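Local coordinates for coiled-coil and C2 domain-containing protein 1-like (Drosophila melanogaster, PDB 6EI6) that binds phosphatidylinositol monophosphates through its C2 domain and regulates ESCRT-III in endosomal sorting, probably by preventing inappropriate polymerisation of shrub, at residues A[135-140]-A[161-166]. Residues are numbered along the deposited sequence; the frame is centred on the assembly and turned at random.
Sequences PKDVDT and IRDTSS
The side chains of D139 and D163 run alongside each other, and their carboxylate planes are 19° apart. The D137 side chain crosses that of D163; here the carboxylate planes are 53° apart. D163 OD1 sits 3.0 Å from D139 OD1 and 2.5 Å from D137 OD1. D137 OD2 also crowds D139 OD2 at 2.8 Å, two acceptors with no bond between them. So close a group of acids would probably raise the pKa of at least one. K136 CG packs on D163 CB at 3.4 Å. D139 OD1 accepts a bent hydrogen bond from D163 N at 2.9 Å, nearly along its own C-O axis. D139 CG is anti to the carbonyl carbon (chi1 -62°), beside R162 CA and CG. D139 OD2 has a long, weak ion pair with R200. An alanine in place of D139 would probably leave D163 N-H with the weak bond to V138 O, and R200 without this distant counter-charge.

V138 O takes a straighter bond from T164 N at 3.3 Å, in the carbonyl plane. V138 CG1 packs against the T164 carbonyl. T140 N donates a hydrogen bond to I161 O at 3.2 Å, and I161 N returns a weak one to T140 O. This is a single antiparallel bridge, a hydrogen-bonded pair. T140 OG1 lies against I161 CD1. T164 OG1 accepts from S166 N in an ST turn. The contact joins the 119-128/140-145 and 155-157/171-176 loops at one end of the C2 beta-sandwich. Loop acids are typical of C2 calcium sites, but this domain lacks most of the crucial calcium-binding residues.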
ATOM      1  N   PRO A 135      -4.765 -22.599  24.763  1.00 87.16           N
ATOM      2  CA  PRO A 135      -4.938 -21.196  25.160  1.00 86.88           C
ATOM      3  C   PRO A 135      -3.591 -20.498  25.140  1.00 82.73           C
ATOM      4  O   PRO A 135      -3.087 -20.088  24.085  1.00 77.89           O
ATOM      5  CB  PRO A 135      -5.518 -21.295  26.581  1.00 87.20           C
ATOM      6  CG  PRO A 135      -5.045 -22.641  27.105  1.00 87.18           C
ATOM      7  CD  PRO A 135      -4.860 -23.540  25.899  1.00 87.51           C
ATOM      8  N   LYS A 136      -3.011 -20.390  26.337  1.00 83.57           N
ATOM      9  CA  LYS A 136      -1.604 -20.112  26.589  1.00 82.57           C
ATOM     10  C   LYS A 136      -0.752 -21.220  25.958  1.00 80.93           C
ATOM     11  O   LYS A 136      -1.279 -22.021  25.180  1.00 74.46           O
ATOM     12  CB  LYS A 136      -1.417 -19.970  28.107  1.00 84.38           C
ATOM     13  CG  LYS A 136      -0.044 -19.573  28.625  1.00 86.70           C
ATOM     14  CD  LYS A 136       0.215 -20.205  29.994  1.00 83.64           C
ATOM     15  CE  LYS A 136       0.041 -21.729  30.006  1.00 78.62           C
ATOM     16  NZ  LYS A 136       0.908 -22.498  29.072  1.00 79.36           N
ATOM     17  N   ASP A 137       0.540 -21.307  26.320  1.00 84.04           N
ATOM     18  CA  ASP A 137       1.618 -21.909  25.524  1.00 83.93           C
ATOM     19  C   ASP A 137       1.153 -22.648  24.279  1.00 82.73           C
ATOM     20  O   ASP A 137       1.365 -23.859  24.119  1.00 85.60           O
ATOM     21  CB  ASP A 137       2.510 -22.849  26.344  1.00 85.66           C
ATOM     22  CG  ASP A 137       3.890 -23.095  25.670  1.00 87.20           C
ATOM     23  OD1 ASP A 137       4.916 -22.687  26.267  1.00 89.75           O
ATOM     24  OD2 ASP A 137       3.976 -23.721  24.577  1.00 82.59           O
ATOM     25  N   VAL A 138       0.464 -21.914  23.423  1.00 80.79           N
ATOM     26  CA  VAL A 138       0.820 -21.938  22.018  1.00 75.31           C
ATOM     27  C   VAL A 138       2.011 -20.988  21.890  1.00 74.21           C
ATOM     28  O   VAL A 138       1.991 -19.875  22.435  1.00 72.83           O
ATOM     29  CB  VAL A 138      -0.376 -21.553  21.131  1.00 72.47           C
ATOM     30  CG1 VAL A 138      -0.639 -20.048  21.110  1.00 72.88           C
ATOM     31  CG2 VAL A 138      -0.225 -22.144  19.749  1.00 69.18           C
ATOM     32  N   ASP A 139       3.109 -21.493  21.336  1.00 72.78           N
ATOM     33  CA  ASP A 139       4.295 -20.696  21.061  1.00 71.19           C
ATOM     34  C   ASP A 139       4.373 -20.542  19.556  1.00 71.76           C
ATOM     35  O   ASP A 139       4.195 -21.524  18.824  1.00 65.16           O
ATOM     36  CB  ASP A 139       5.579 -21.344  21.594  1.00 74.36           C
ATOM     37  CG  ASP A 139       5.579 -21.506  23.098  1.00 80.82           C
ATOM     38  OD1 ASP A 139       4.919 -20.700  23.789  1.00 82.00           O
ATOM     39  OD2 ASP A 139       6.252 -22.441  23.601  1.00 84.86           O
ATOM     40  N   THR A 140       4.623 -19.319  19.091  1.00 72.89           N
ATOM     41  CA  THR A 140       4.509 -19.032  17.671  1.00 63.10           C
ATOM     42  C   THR A 140       5.694 -18.211  17.200  1.00 61.57           C
ATOM     43  O   THR A 140       6.347 -17.507  17.973  1.00 64.91           O
ATOM     44  CB  THR A 140       3.204 -18.300  17.349  1.00 62.40           C
ATOM     45  OG1 THR A 140       2.926 -17.371  18.399  1.00 68.49           O
ATOM     46  CG2 THR A 140       2.060 -19.283  17.261  1.00 59.39           C
ATOM     47  N   ILE A 161       7.614 -15.837  20.303  1.00 73.85           N
ATOM     48  CA  ILE A 161       6.841 -15.442  21.470  1.00 78.09           C
ATOM     49  C   ILE A 161       6.340 -16.709  22.138  1.00 78.89           C
ATOM     50  O   ILE A 161       6.103 -17.734  21.475  1.00 75.65           O
ATOM     51  CB  ILE A 161       5.682 -14.496  21.095  1.00 72.69           C
ATOM     52  CG1 ILE A 161       4.666 -15.212  20.201  1.00 74.47           C
ATOM     53  CG2 ILE A 161       6.213 -13.239  20.448  1.00 65.54           C
ATOM     54  CD1 ILE A 161       3.583 -16.008  20.948  1.00 71.84           C
ATOM     55  N   ARG A 162       6.184 -16.648  23.457  1.00 81.26           N
ATOM     56  CA  ARG A 162       5.763 -17.801  24.234  1.00 79.36           C
ATOM     57  C   ARG A 162       4.443 -17.480  24.914  1.00 77.91           C
ATOM     58  O   ARG A 162       4.275 -16.386  25.470  1.00 79.30           O
ATOM     59  CB  ARG A 162       6.838 -18.214  25.258  1.00 82.78           C
ATOM     60  CG  ARG A 162       8.129 -18.806  24.634  1.00 82.80           C
ATOM     61  CD  ARG A 162       9.321 -18.812  25.618  1.00 87.18           C
ATOM     62  NE  ARG A 162      10.318 -17.779  25.316  1.00 91.15           N
ATOM     63  CZ  ARG A 162      11.079 -17.172  26.229  1.00 90.94           C
ATOM     64  NH1 ARG A 162      10.978 -17.497  27.514  1.00 85.90           N
ATOM     65  NH2 ARG A 162      11.949 -16.239  25.854  1.00 83.83           N
ATOM     66  N   ASP A 163       3.496 -18.416  24.805  1.00 74.83           N
ATOM     67  CA  ASP A 163       2.330 -18.489  25.678  1.00 80.79           C
ATOM     68  C   ASP A 163       1.287 -17.414  25.390  1.00 78.61           C
ATOM     69  O   ASP A 163       0.941 -16.632  26.282  1.00 76.59           O
ATOM     70  CB  ASP A 163       2.767 -18.407  27.150  1.00 85.42           C
ATOM     71  CG  ASP A 163       3.769 -19.503  27.548  1.00 84.83           C
ATOM     72  OD1 ASP A 163       4.152 -20.333  26.703  1.00 83.76           O
ATOM     73  OD2 ASP A 163       4.200 -19.505  28.722  1.00 86.17           O
ATOM     74  N   THR A 164       0.762 -17.389  24.161  1.00 75.23           N
ATOM     75  CA  THR A 164      -0.358 -16.510  23.827  1.00 68.66           C
ATOM     76  C   THR A 164      -0.926 -16.795  22.443  1.00 65.70           C
ATOM     77  O   THR A 164      -0.176 -16.984  21.477  1.00 66.26           O
ATOM     78  CB  THR A 164       0.043 -15.030  23.911  1.00 70.78           C
ATOM     79  OG1 THR A 164      -0.972 -14.231  23.299  1.00 63.31           O
ATOM     80  CG2 THR A 164       1.374 -14.758  23.223  1.00 58.13           C
ATOM     81  N   SER A 165      -2.262 -16.825  22.357  1.00 66.70           N
ATOM     82  CA  SER A 165      -2.983 -16.937  21.089  1.00 64.42           C
ATOM     83  C   SER A 165      -2.948 -15.646  20.270  1.00 62.40           C
ATOM     84  O   SER A 165      -3.295 -15.667  19.084  1.00 60.66           O
ATOM     85  CB  SER A 165      -4.440 -17.320  21.371  1.00 65.90           C
ATOM     86  OG  SER A 165      -5.174 -17.621  20.194  1.00 65.06           O
ATOM     87  N   SER A 166      -2.562 -14.528  20.877  1.00 61.96           N
ATOM     88  CA  SER A 166      -2.532 -13.218  20.224  1.00 60.08           C
ATOM     89  C   SER A 166      -1.145 -12.621  20.425  1.00 57.46           C
ATOM     90  O   SER A 166      -0.965 -11.660  21.184  1.00 56.14           O
ATOM     91  CB  SER A 166      -3.622 -12.296  20.777  1.00 59.28           C
ATOM     92  OG  SER A 166      -4.922 -12.745  20.398  1.00 60.36           O
TER